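Local coordinates for BLUF domain-containing protein (Acinetobacter baumannii, PDB 6W6Z), which probably senses blue light through a bound flavin, here flavin mononucleotide held in a BLUF domain, at residues R4-S9 against W78-S83; A48-L53 against F127-L132; G40-A45 against M94-R99; D21-L26 against T138-V143. One frame throughout, in Å; residues are numbered along the deposited sequence.

Interaction 1. Residues R4-S9 against W78-S83. With FMN (flavin mononucleotide), chain B.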
# COMPACT_ATOMS: atom_id res chain seq x y z
N ARG A 4 -9.60 -6.02 -6.70
CA ARG A 4 -8.43 -5.19 -6.39
C ARG A 4 -8.94 -3.78 -6.06
O ARG A 4 -9.72 -3.24 -6.85
CB ARG A 4 -7.46 -5.21 -7.58
CG ARG A 4 -6.21 -4.40 -7.29
CD ARG A 4 -5.02 -4.68 -8.19
NE ARG A 4 -4.84 -6.13 -8.26
CZ ARG A 4 -5.03 -6.86 -9.34
NH1 ARG A 4 -5.34 -6.29 -10.48
NH2 ARG A 4 -4.87 -8.18 -9.27
N LEU A 5 -8.49 -3.21 -4.95
CA LEU A 5 -8.87 -1.84 -4.53
C LEU A 5 -7.57 -1.07 -4.35
O LEU A 5 -6.68 -1.57 -3.63
CB LEU A 5 -9.68 -1.87 -3.22
CG LEU A 5 -10.22 -0.51 -2.75
CD1 LEU A 5 -11.53 -0.68 -1.97
CD2 LEU A 5 -9.19 0.26 -1.93
N CYS A 6 -7.48 0.11 -4.94
CA CYS A 6 -6.26 0.95 -4.90
C CYS A 6 -6.65 2.31 -4.35
O CYS A 6 -7.70 2.86 -4.75
CB CYS A 6 -5.60 1.12 -6.28
SG CYS A 6 -5.10 -0.45 -7.05
N TYR A 7 -5.79 2.88 -3.51
CA TYR A 7 -5.97 4.24 -3.01
C TYR A 7 -4.61 4.84 -2.73
O TYR A 7 -3.58 4.15 -2.59
CB TYR A 7 -6.90 4.25 -1.79
CG TYR A 7 -6.19 3.78 -0.55
CD1 TYR A 7 -5.45 4.67 0.22
CD2 TYR A 7 -6.15 2.43 -0.22
CE1 TYR A 7 -4.72 4.23 1.32
CE2 TYR A 7 -5.45 1.99 0.90
CZ TYR A 7 -4.72 2.90 1.66
OH TYR A 7 -3.97 2.46 2.71
N ALA A 8 -4.60 6.16 -2.64
CA ALA A 8 -3.40 6.87 -2.20
C ALA A 8 -3.80 7.77 -1.03
O ALA A 8 -5.02 8.09 -0.85
CB ALA A 8 -2.76 7.60 -3.36
N SER A 9 -2.84 8.10 -0.18
CA SER A 9 -3.09 8.89 1.06
C SER A 9 -1.85 9.72 1.39
O SER A 9 -0.76 9.42 0.89
CB SER A 9 -3.44 8.00 2.24
OG SER A 9 -2.31 7.22 2.61
N TRP A 78 -9.39 7.50 -3.02
CA TRP A 78 -9.82 6.20 -3.58
C TRP A 78 -9.67 6.24 -5.11
O TRP A 78 -10.31 7.10 -5.75
CB TRP A 78 -11.24 5.91 -3.13
CG TRP A 78 -11.81 4.59 -3.52
CD1 TRP A 78 -11.16 3.53 -4.07
CD2 TRP A 78 -13.15 4.16 -3.28
NE1 TRP A 78 -12.02 2.48 -4.23
CE2 TRP A 78 -13.25 2.83 -3.75
CE3 TRP A 78 -14.28 4.77 -2.73
CZ2 TRP A 78 -14.45 2.12 -3.68
CZ3 TRP A 78 -15.46 4.06 -2.65
CH2 TRP A 78 -15.54 2.75 -3.13
N LEU A 79 -8.84 5.37 -5.68
CA LEU A 79 -8.57 5.41 -7.12
C LEU A 79 -9.52 4.49 -7.86
O LEU A 79 -10.13 4.92 -8.85
CB LEU A 79 -7.11 5.05 -7.36
CG LEU A 79 -6.16 6.15 -6.92
CD1 LEU A 79 -4.72 5.64 -6.87
CD2 LEU A 79 -6.30 7.33 -7.86
N CYS A 80 -9.64 3.25 -7.43
CA CYS A 80 -10.51 2.31 -8.16
C CYS A 80 -10.73 1.08 -7.33
O CYS A 80 -9.93 0.81 -6.41
CB CYS A 80 -9.91 1.91 -9.50
SG CYS A 80 -8.27 1.18 -9.27
N THR A 81 -11.80 0.37 -7.69
CA THR A 81 -12.05 -1.02 -7.28
C THR A 81 -12.47 -1.78 -8.53
O THR A 81 -13.33 -1.25 -9.22
CB THR A 81 -13.18 -1.11 -6.26
OG1 THR A 81 -12.91 -0.14 -5.23
CG2 THR A 81 -13.27 -2.52 -5.72
N TYR A 82 -11.92 -2.96 -8.78
CA TYR A 82 -12.40 -3.75 -9.94
C TYR A 82 -12.25 -5.24 -9.66
O TYR A 82 -11.42 -5.63 -8.84
CB TYR A 82 -11.66 -3.27 -11.19
CG TYR A 82 -10.17 -3.35 -11.15
CD1 TYR A 82 -9.40 -2.29 -10.72
CD2 TYR A 82 -9.50 -4.49 -11.55
CE1 TYR A 82 -8.02 -2.37 -10.70
CE2 TYR A 82 -8.12 -4.60 -11.54
CZ TYR A 82 -7.37 -3.52 -11.12
OH TYR A 82 -5.99 -3.58 -11.08
N SER A 83 -13.04 -6.03 -10.37
CA SER A 83 -12.92 -7.51 -10.43
C SER A 83 -11.54 -7.90 -10.96
O SER A 83 -11.11 -7.34 -12.00
CB SER A 83 -14.01 -8.07 -11.30
OG SER A 83 -13.86 -9.48 -11.36
N1 FMN B . -4.30 -3.18 8.29
C2 FMN B . -4.47 -4.40 7.74
O2 FMN B . -5.04 -5.28 8.46
N3 FMN B . -4.19 -4.65 6.45
C4 FMN B . -3.65 -3.73 5.63
O4 FMN B . -3.36 -3.96 4.46
C4A FMN B . -3.37 -2.41 6.17
N5 FMN B . -2.82 -1.44 5.47
C5A FMN B . -2.67 -0.22 6.04
C6 FMN B . -2.08 0.77 5.28
C7 FMN B . -1.93 2.04 5.80
C7M FMN B . -1.27 3.07 4.93
C8 FMN B . -2.23 2.34 7.21
C8M FMN B . -1.98 3.74 7.73
C9 FMN B . -2.82 1.34 7.97
C9A FMN B . -3.00 0.07 7.43
N10 FMN B . -3.53 -0.98 8.18
C10 FMN B . -3.74 -2.20 7.57
C1' FMN B . -3.91 -0.84 9.63
C2' FMN B . -5.37 -0.58 9.93
O2' FMN B . -5.67 0.79 9.61
C3' FMN B . -5.59 -0.83 11.45
O3' FMN B . -4.57 -0.21 12.24
C4' FMN B . -5.50 -2.29 11.84
O4' FMN B . -6.41 -3.07 11.02
C5' FMN B . -5.90 -2.48 13.32
O5' FMN B . -7.26 -2.10 13.60
P FMN B . -7.97 -2.29 15.08
O1P FMN B . -7.74 -0.94 15.74
O2P FMN B . -9.41 -2.60 14.69
O3P FMN B . -7.25 -3.42 15.80
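Arg4 and Tyr82 meet across the antiparallel pairing of strand 2-11 with the outermost strand 73-83 of the BLUF sheet, a pairing interrupted by a classic beta bulge. Their side chains lie side by side and point the same way. Arg4 CB rests over one face of the Tyr82 ring, offset toward the rim, in a CH-pi contact 4.2 Å from the ring centroid. Farther out, Arg4 NH1 donates to Tyr82 OH over 2.9 Å, with the oxygen close to the guanidinium plane, which stands 74° from that of the ring. Arg4 NH2 turns to a second partner, forming a salt bridge with Glu54. The bulge centres on Cys6. Cys6 N donates to Cys80 O at 2.9 Å, while Cys6 O receives Leu79 N, also at 2.9 Å, and more weakly Cys80 N. Two residues therefore face one, and the register shifts by one before Tyr7 pairs with Trp78. Helix 125-134 touches Arg4, Cys6, Cys80 and Tyr82; the opposite face carries Tyr7, whose OH approaches the flavin and has its polar partner in Gln51. Also on that face, Trp78 NE1 donates to Thr81 OG1 through a bent bond (134°), and the same OG1 lies 3.6 Å from Leu5 CD1.

Interaction 2. Residues A48-L53 against F127-L132. With FMN (flavin mononucleotide), chain B.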
# COMPACT_ATOMS: atom_id res chain seq x y z
N ALA A 48 3.80 10.06 1.66
CA ALA A 48 2.51 9.60 1.11
C ALA A 48 2.55 8.10 0.86
O ALA A 48 3.66 7.55 0.74
CB ALA A 48 2.18 10.37 -0.15
N PHE A 49 1.38 7.50 0.83
CA PHE A 49 1.20 6.05 0.57
C PHE A 49 0.42 5.81 -0.71
O PHE A 49 -0.45 6.56 -1.12
CB PHE A 49 0.45 5.40 1.72
CG PHE A 49 1.11 5.44 3.06
CD1 PHE A 49 2.14 4.54 3.37
CD2 PHE A 49 0.68 6.32 4.05
CE1 PHE A 49 2.70 4.52 4.63
CE2 PHE A 49 1.28 6.33 5.30
CZ PHE A 49 2.29 5.41 5.59
N PHE A 50 0.64 4.64 -1.26
CA PHE A 50 -0.22 4.04 -2.29
C PHE A 50 -0.43 2.62 -1.82
O PHE A 50 0.57 2.03 -1.39
CB PHE A 50 0.39 4.10 -3.69
CG PHE A 50 -0.37 3.23 -4.67
CD1 PHE A 50 -0.18 1.85 -4.73
CD2 PHE A 50 -1.38 3.78 -5.44
CE1 PHE A 50 -0.93 1.06 -5.59
CE2 PHE A 50 -2.11 2.99 -6.33
CZ PHE A 50 -1.91 1.63 -6.37
N GLN A 51 -1.66 2.15 -1.78
CA GLN A 51 -1.87 0.74 -1.42
C GLN A 51 -2.80 0.08 -2.42
O GLN A 51 -3.80 0.69 -2.86
CB GLN A 51 -2.38 0.60 0.01
CG GLN A 51 -2.33 -0.83 0.49
CD GLN A 51 -2.73 -0.99 1.93
OE1 GLN A 51 -3.63 -0.30 2.43
NE2 GLN A 51 -2.02 -1.87 2.64
N CYS A 52 -2.54 -1.19 -2.70
CA CYS A 52 -3.47 -2.05 -3.45
C CYS A 52 -3.80 -3.25 -2.58
O CYS A 52 -2.86 -3.82 -1.99
CB CYS A 52 -2.81 -2.33 -4.80
SG CYS A 52 -3.43 -3.81 -5.63
N LEU A 53 -5.09 -3.52 -2.38
CA LEU A 53 -5.62 -4.68 -1.63
C LEU A 53 -6.28 -5.64 -2.62
O LEU A 53 -7.09 -5.15 -3.46
CB LEU A 53 -6.64 -4.21 -0.60
CG LEU A 53 -6.16 -3.14 0.40
CD1 LEU A 53 -7.32 -2.61 1.22
CD2 LEU A 53 -5.07 -3.71 1.29
N PHE A 127 1.14 0.91 -15.51
CA PHE A 127 2.62 0.92 -15.35
C PHE A 127 2.99 0.85 -13.86
O PHE A 127 3.95 0.13 -13.54
CB PHE A 127 3.26 2.17 -15.95
N PHE A 128 2.29 1.59 -13.00
CA PHE A 128 2.69 1.72 -11.58
C PHE A 128 2.54 0.39 -10.84
O PHE A 128 3.49 0.03 -10.12
CB PHE A 128 1.96 2.81 -10.82
CG PHE A 128 2.59 3.17 -9.49
CD1 PHE A 128 3.89 3.67 -9.42
CD2 PHE A 128 1.87 3.03 -8.31
CE1 PHE A 128 4.44 4.02 -8.19
CE2 PHE A 128 2.43 3.38 -7.09
CZ PHE A 128 3.70 3.90 -7.04
N LEU A 129 1.42 -0.30 -11.00
CA LEU A 129 1.26 -1.63 -10.37
C LEU A 129 2.36 -2.57 -10.88
O LEU A 129 2.93 -3.34 -10.07
CB LEU A 129 -0.13 -2.19 -10.64
CG LEU A 129 -1.27 -1.57 -9.87
CD1 LEU A 129 -2.60 -2.19 -10.29
CD2 LEU A 129 -1.07 -1.73 -8.36
N ASN A 130 2.68 -2.52 -12.18
CA ASN A 130 3.70 -3.43 -12.74
C ASN A 130 5.04 -3.11 -12.08
O ASN A 130 5.72 -4.08 -11.70
CB ASN A 130 3.75 -3.40 -14.27
CG ASN A 130 4.89 -4.27 -14.77
OD1 ASN A 130 4.79 -5.50 -14.76
ND2 ASN A 130 6.00 -3.63 -15.09
N GLU A 131 5.37 -1.83 -11.88
CA GLU A 131 6.62 -1.41 -11.21
C GLU A 131 6.62 -1.93 -9.78
O GLU A 131 7.67 -2.38 -9.31
CB GLU A 131 6.83 0.11 -11.22
CG GLU A 131 7.21 0.69 -12.57
CD GLU A 131 8.47 0.10 -13.19
OE1 GLU A 131 8.43 -0.22 -14.41
OE2 GLU A 131 9.47 -0.12 -12.45
N LEU A 132 5.48 -1.89 -9.10
CA LEU A 132 5.39 -2.38 -7.69
C LEU A 132 5.54 -3.90 -7.65
O LEU A 132 6.14 -4.41 -6.68
CB LEU A 132 4.07 -1.95 -7.07
CG LEU A 132 3.86 -0.45 -6.85
CD1 LEU A 132 2.56 -0.23 -6.07
CD2 LEU A 132 5.03 0.18 -6.11
N1 FMN B . -4.30 -3.18 8.29
C2 FMN B . -4.47 -4.40 7.74
O2 FMN B . -5.04 -5.28 8.46
N3 FMN B . -4.19 -4.65 6.45
C4 FMN B . -3.65 -3.73 5.63
O4 FMN B . -3.36 -3.96 4.46
C4A FMN B . -3.37 -2.41 6.17
N5 FMN B . -2.82 -1.44 5.47
C5A FMN B . -2.67 -0.22 6.04
C6 FMN B . -2.08 0.77 5.28
C7 FMN B . -1.93 2.04 5.80
C7M FMN B . -1.27 3.07 4.93
C8 FMN B . -2.23 2.34 7.21
C8M FMN B . -1.98 3.74 7.73
C9 FMN B . -2.82 1.34 7.97
C9A FMN B . -3.00 0.07 7.43
N10 FMN B . -3.53 -0.98 8.18
C10 FMN B . -3.74 -2.20 7.57
C1' FMN B . -3.91 -0.84 9.63
C2' FMN B . -5.37 -0.58 9.93
O2' FMN B . -5.67 0.79 9.61
C3' FMN B . -5.59 -0.83 11.45
O3' FMN B . -4.57 -0.21 12.24
C4' FMN B . -5.50 -2.29 11.84
O4' FMN B . -6.41 -3.07 11.02
C5' FMN B . -5.90 -2.48 13.32
O5' FMN B . -7.26 -2.10 13.60
P FMN B . -7.97 -2.29 15.08
O1P FMN B . -7.74 -0.94 15.74
O2P FMN B . -9.41 -2.60 14.69
O3P FMN B . -7.25 -3.42 15.80
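Phe50 and Phe128 form a T-shaped pair, the edge of Phe128 directed at the face of Phe50, with planes 88° apart and centroids separated by 5.2 Å. The atom that does the touching is Phe128 CE2, which stands 3.7 Å from Phe50 CG, above the ring but toward its rim. CB of Phe50 points toward the helix, and CG stands anti to the backbone N (chi1 168°), where it meets Phe128 CE2. Aliphatic contacts complete the packing. Leu132 CD1 comes within 3.7 Å of Phe50 CD1, and Leu129 CD2 meets both Phe50 CE1 and Cys52 CB, the nearer being CE1 at 3.9 Å. Helix 125-134 thus covers one face of the BLUF sheet, its short segment almost perpendicular to strand 48-54, and no hydrogen bond joins the two segments. The other face of the strand belongs to the flavin. There the polar contacts gather on Gln51, whose NE2 donates to flavin N5 at 3.0 Å and, weakly, to O4. Its OE1 is hydrogen-bonded to Tyr7 OH, forming the tyrosine-glutamine-flavin network typical of BLUF photoreceptors. Two residues before Gln51 and on the same side of the strand, Phe49 offers a ring face to the flavin methyl C7M, which sits over the ring centre 3.8 Å from Phe49 CG.

Interaction 3. Residues G40-A45 against M94-R99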
# COMPACT_ATOMS: atom_id res chain seq x y z
N GLY A 40 -1.50 -7.86 -1.30
CA GLY A 40 -1.33 -6.53 -1.90
C GLY A 40 0.03 -5.94 -1.71
O GLY A 40 1.04 -6.64 -1.40
N VAL A 41 0.08 -4.63 -1.90
CA VAL A 41 1.37 -3.91 -1.84
C VAL A 41 1.11 -2.52 -1.27
O VAL A 41 0.08 -1.94 -1.58
CB VAL A 41 2.03 -3.85 -3.23
CG1 VAL A 41 1.09 -3.28 -4.28
CG2 VAL A 41 3.35 -3.10 -3.19
N LEU A 42 2.07 -2.06 -0.48
CA LEU A 42 2.10 -0.73 0.16
C LEU A 42 3.35 -0.07 -0.35
O LEU A 42 4.41 -0.65 -0.15
CB LEU A 42 2.12 -0.85 1.69
CG LEU A 42 2.03 0.49 2.43
CD1 LEU A 42 0.71 1.19 2.13
CD2 LEU A 42 2.22 0.33 3.93
N TYR A 43 3.21 1.09 -0.98
CA TYR A 43 4.32 1.92 -1.45
C TYR A 43 4.33 3.13 -0.54
O TYR A 43 3.26 3.71 -0.29
CB TYR A 43 4.13 2.32 -2.92
CG TYR A 43 4.98 3.46 -3.42
CD1 TYR A 43 6.29 3.26 -3.82
CD2 TYR A 43 4.46 4.74 -3.55
CE1 TYR A 43 7.05 4.30 -4.34
CE2 TYR A 43 5.22 5.81 -4.00
CZ TYR A 43 6.52 5.58 -4.42
OH TYR A 43 7.30 6.60 -4.91
N TYR A 44 5.50 3.54 -0.10
CA TYR A 44 5.67 4.78 0.69
C TYR A 44 6.75 5.61 0.04
O TYR A 44 7.86 5.07 -0.17
CB TYR A 44 6.05 4.47 2.15
CG TYR A 44 6.31 5.74 2.91
CD1 TYR A 44 5.25 6.56 3.31
CD2 TYR A 44 7.60 6.22 3.09
CE1 TYR A 44 5.48 7.78 3.93
CE2 TYR A 44 7.84 7.42 3.74
CZ TYR A 44 6.78 8.22 4.12
OH TYR A 44 7.01 9.43 4.72
N ALA A 45 6.49 6.89 -0.18
CA ALA A 45 7.53 7.85 -0.58
C ALA A 45 7.02 9.26 -0.36
O ALA A 45 5.77 9.49 -0.41
CB ALA A 45 7.88 7.64 -2.03
N MET A 94 1.26 -8.45 2.55
CA MET A 94 1.43 -7.01 2.20
C MET A 94 2.88 -6.73 1.84
O MET A 94 3.71 -6.57 2.76
CB MET A 94 1.03 -6.11 3.36
CG MET A 94 1.00 -4.64 2.97
SD MET A 94 0.13 -4.24 1.42
CE MET A 94 -1.45 -5.02 1.75
N LYS A 95 3.17 -6.62 0.54
CA LYS A 95 4.50 -6.28 0.02
C LYS A 95 4.76 -4.83 0.44
O LYS A 95 3.83 -4.04 0.43
CB LYS A 95 4.57 -6.42 -1.50
CG LYS A 95 5.96 -6.26 -2.09
CD LYS A 95 5.99 -6.38 -3.58
CE LYS A 95 7.39 -6.54 -4.12
NZ LYS A 95 7.39 -6.71 -5.59
N TYR A 96 6.00 -4.52 0.73
CA TYR A 96 6.43 -3.14 0.98
C TYR A 96 7.44 -2.74 -0.08
O TYR A 96 8.48 -3.40 -0.21
CB TYR A 96 7.02 -3.02 2.38
CG TYR A 96 7.35 -1.59 2.73
CD1 TYR A 96 6.39 -0.60 2.66
CD2 TYR A 96 8.62 -1.23 3.08
CE1 TYR A 96 6.67 0.72 2.98
CE2 TYR A 96 8.91 0.08 3.44
CZ TYR A 96 7.95 1.06 3.34
OH TYR A 96 8.25 2.36 3.67
N VAL A 97 7.17 -1.61 -0.74
CA VAL A 97 8.07 -1.01 -1.76
C VAL A 97 8.30 0.47 -1.45
O VAL A 97 7.33 1.19 -1.19
CB VAL A 97 7.47 -1.20 -3.16
CG1 VAL A 97 8.36 -0.64 -4.24
CG2 VAL A 97 7.17 -2.65 -3.42
N GLN A 98 9.54 0.93 -1.51
CA GLN A 98 9.85 2.36 -1.37
C GLN A 98 10.36 2.87 -2.71
O GLN A 98 10.39 2.10 -3.64
CB GLN A 98 10.85 2.60 -0.23
CG GLN A 98 10.26 2.23 1.13
CD GLN A 98 11.09 2.72 2.30
OE1 GLN A 98 10.57 2.91 3.40
NE2 GLN A 98 12.38 2.90 2.05
N ARG A 99 10.64 4.17 -2.80
CA ARG A 99 11.19 4.82 -4.00
C ARG A 99 12.43 4.07 -4.50
O ARG A 99 13.35 3.73 -3.69
CB ARG A 99 11.58 6.26 -3.67
CG ARG A 99 10.73 7.33 -4.31
CD ARG A 99 11.15 8.68 -3.77
NE ARG A 99 12.46 9.11 -4.21
CZ ARG A 99 12.98 10.29 -3.90
NH1 ARG A 99 12.30 11.11 -3.11
NH2 ARG A 99 14.18 10.62 -4.33
O HOH W 1 10.45 5.78 -0.30
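Tyr44 and Tyr96 extend side by side in the same direction, and the edge of the Tyr96 ring receives Tyr44 CB near its plane, with Tyr96 OH 3.4 Å from that carbon. Tyr43 projects from the opposite face of the sheet. One face of its ring has the backbone N of Ala45 above it, toward the rim, and the ring also meets Phe128 edge-to-face. Tyr43 OH passes 3.6 Å from Arg99 CG and bonds to the carbonyl of Phe115, while the guanidinium of Arg99 turns to Glu104 and Asp46 in salt bridges. These side chains flank a parallel pairing at the border of the BLUF sheet, where strand 39-45 is joined by the outermost strand 95-98. Backbone bonds alternate between the strands: Lys95 N to Gly40 O, Leu42 N to Lys95 O at 2.8 Å, Val97 N to Leu42 O, then the longer Tyr44 N to Val97 O at 3.2 Å. Beyond these, a water takes over, donating to Tyr44 O at 2.7 Å and accepting from Arg99 N. Toward the flavin, Met94 bends at chi2 (47°) and chi3 (54°), placing SD 3.3 Å from Val41 C and CE beside Gly40 CA. Met94 also touches the flavin and the flavin-binding residues Gln51 and Asn33. Between the strands on the Tyr43 face, Val41 CG2 packs 3.9 Å from Val97 CG2.

Interaction 4. Residues D21-L26 against T138-V143. With FMN (flavin mononucleotide), chain B.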
# COMPACT_ATOMS: atom_id res chain seq x y z
N ASP A 21 6.05 3.79 12.80
CA ASP A 21 4.71 3.74 12.13
C ASP A 21 4.72 2.75 10.96
O ASP A 21 3.84 1.90 10.90
CB ASP A 21 4.22 5.11 11.67
CG ASP A 21 3.62 5.98 12.77
OD1 ASP A 21 3.45 5.47 13.87
OD2 ASP A 21 3.30 7.15 12.46
N LEU A 22 5.74 2.82 10.11
CA LEU A 22 5.85 1.90 8.94
C LEU A 22 5.99 0.47 9.45
O LEU A 22 5.32 -0.40 8.92
CB LEU A 22 7.07 2.32 8.10
CG LEU A 22 6.94 3.68 7.41
CD1 LEU A 22 8.25 4.05 6.73
CD2 LEU A 22 5.84 3.68 6.37
N ARG A 23 6.87 0.22 10.43
CA ARG A 23 7.04 -1.16 10.97
C ARG A 23 5.72 -1.64 11.58
O ARG A 23 5.32 -2.80 11.31
CB ARG A 23 8.22 -1.17 11.95
CG ARG A 23 9.55 -0.88 11.29
CD ARG A 23 10.68 -0.60 12.28
NE ARG A 23 11.30 -1.81 12.77
CZ ARG A 23 12.26 -1.85 13.70
NH1 ARG A 23 12.73 -3.03 14.09
NH2 ARG A 23 12.79 -0.73 14.17
N ASP A 24 5.04 -0.80 12.33
CA ASP A 24 3.71 -1.13 12.96
C ASP A 24 2.65 -1.44 11.88
O ASP A 24 1.95 -2.51 11.95
CB ASP A 24 3.22 -0.00 13.85
CG ASP A 24 3.88 0.09 15.21
OD1 ASP A 24 4.56 -0.85 15.61
OD2 ASP A 24 3.71 1.11 15.85
N ILE A 25 2.55 -0.58 10.88
CA ILE A 25 1.57 -0.81 9.76
C ILE A 25 1.83 -2.18 9.12
O ILE A 25 0.88 -2.95 8.93
CB ILE A 25 1.66 0.34 8.76
CG1 ILE A 25 1.14 1.66 9.36
CG2 ILE A 25 0.94 -0.02 7.47
CD1 ILE A 25 1.48 2.88 8.54
N LEU A 26 3.06 -2.49 8.75
CA LEU A 26 3.37 -3.79 8.06
C LEU A 26 3.14 -4.98 9.01
O LEU A 26 2.66 -6.05 8.54
CB LEU A 26 4.81 -3.74 7.54
CG LEU A 26 5.05 -2.73 6.43
CD1 LEU A 26 6.54 -2.60 6.16
CD2 LEU A 26 4.28 -3.11 5.17
N THR A 138 11.24 -3.88 -0.08
CA THR A 138 12.06 -3.19 0.94
C THR A 138 11.92 -3.93 2.27
O THR A 138 10.79 -3.97 2.83
CB THR A 138 11.66 -1.71 1.05
OG1 THR A 138 11.81 -1.13 -0.25
CG2 THR A 138 12.46 -0.97 2.10
N LYS A 139 13.01 -4.50 2.79
CA LYS A 139 12.97 -5.22 4.10
C LYS A 139 12.90 -4.19 5.21
O LYS A 139 13.65 -3.18 5.11
CB LYS A 139 14.22 -6.10 4.27
N MET A 140 12.09 -4.42 6.26
CA MET A 140 11.90 -3.42 7.34
C MET A 140 12.12 -3.96 8.77
O MET A 140 12.01 -3.12 9.73
CB MET A 140 10.49 -2.83 7.23
CG MET A 140 10.38 -1.96 5.99
SD MET A 140 11.47 -0.51 6.05
CE MET A 140 10.55 0.51 7.20
N ASN A 141 12.43 -5.24 8.96
CA ASN A 141 12.74 -5.80 10.31
C ASN A 141 11.54 -5.57 11.22
O ASN A 141 11.62 -4.71 12.12
CB ASN A 141 13.95 -5.13 11.00
CG ASN A 141 15.26 -5.37 10.29
OD1 ASN A 141 15.62 -6.50 9.99
ND2 ASN A 141 15.99 -4.29 10.02
N THR A 142 10.44 -6.24 10.95
CA THR A 142 9.20 -6.10 11.73
C THR A 142 9.15 -7.27 12.71
O THR A 142 9.60 -8.38 12.34
CB THR A 142 7.97 -6.03 10.81
OG1 THR A 142 7.93 -7.19 9.98
CG2 THR A 142 7.98 -4.81 9.92
N VAL A 143 8.62 -7.02 13.91
CA VAL A 143 8.43 -8.04 14.97
C VAL A 143 7.63 -9.19 14.32
O VAL A 143 6.94 -8.93 13.31
CB VAL A 143 7.82 -7.34 16.20
CG1 VAL A 143 6.30 -7.42 16.28
CG2 VAL A 143 8.48 -7.79 17.48
N1 FMN B . -4.30 -3.18 8.29
C2 FMN B . -4.47 -4.40 7.74
O2 FMN B . -5.04 -5.28 8.46
N3 FMN B . -4.19 -4.65 6.45
C4 FMN B . -3.65 -3.73 5.63
O4 FMN B . -3.36 -3.96 4.46
C4A FMN B . -3.37 -2.41 6.17
N5 FMN B . -2.82 -1.44 5.47
C5A FMN B . -2.67 -0.22 6.04
C6 FMN B . -2.08 0.77 5.28
C7 FMN B . -1.93 2.04 5.80
C7M FMN B . -1.27 3.07 4.93
C8 FMN B . -2.23 2.34 7.21
C8M FMN B . -1.98 3.74 7.73
C9 FMN B . -2.82 1.34 7.97
C9A FMN B . -3.00 0.07 7.43
N10 FMN B . -3.53 -0.98 8.18
C10 FMN B . -3.74 -2.20 7.57
C1' FMN B . -3.91 -0.84 9.63
C2' FMN B . -5.37 -0.58 9.93
O2' FMN B . -5.67 0.79 9.61
C3' FMN B . -5.59 -0.83 11.45
O3' FMN B . -4.57 -0.21 12.24
C4' FMN B . -5.50 -2.29 11.84
O4' FMN B . -6.41 -3.07 11.02
C5' FMN B . -5.90 -2.48 13.32
O5' FMN B . -7.26 -2.10 13.60
P FMN B . -7.97 -2.29 15.08
O1P FMN B . -7.74 -0.94 15.74
O2P FMN B . -9.41 -2.60 14.69
O3P FMN B . -7.25 -3.42 15.80
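Helix 18-36, one of the helices that flank the flavin in the BLUF fold, is overlaid by the loop after helix 125-134, with Leu22, Arg23 and Leu26 meeting Met140, Asn141 and Thr142. Arg23 supplies the polar part. Its guanidinium approaches the backbone carbonyl of Asn141 side-on, so that two nitrogens grip a single oxygen: Arg23 NH1 donates to Asn141 O at 2.8 Å and Arg23 NE to the same atom at 3.0 Å. The oxygen lies at the guanidinium edge, near its plane. The NH1 bond runs nearly along the C=O axis, whereas NE is tilted 35° from the carbonyl plane. Two N-H donors of one positively charged guanidinium would be expected to polarise that carbonyl. A bend at chi3 (84°) brings Arg23 NE to that oxygen. The apolar part centres on Met140, whose chain, bent at chi2 and chi3, crosses Leu26 at about a right angle. Met140 CG touches Leu26 CD1 at 3.9 Å, and the terminal methyl CE reaches Leu22 CB at 4.0 Å. Met140 also packs on Tyr96 of the neighbouring strand, so that its side chain touches both the helix and the strand. Thr142 meets the helix through its methyl, CG2 lying 3.6 Å from Arg23 O, a carbonyl that accepts a hydrogen bond from Thr27 OG1. Ile25 takes no part in the loop contact and instead faces the cofactor, placing its CD1 3.7 Å from the flavin methyl C8M.

How the interactions relate
From the N terminus, strand 2-11 is joined in interaction 1 by strand 73-83, closing a loop that contains the first two helices of the fold and the hairpin of strands 39-45 and 48-54. Interactions 2 and 3 each start inside that loop and end beyond it, and so cross interaction 1; they also cross each other, 40-45 pairing with 94-99 while 48-53 meets the later helix 125-134. Interaction 4 closes the longest span, from 21-26 to 138-143; it too crosses interaction 1 but encloses interactions 2 and 3. Together they join both borders of the sheet, helix 125-134 on the face away from the flavin, and, on the flavin side, the loop laid over helix 18-36.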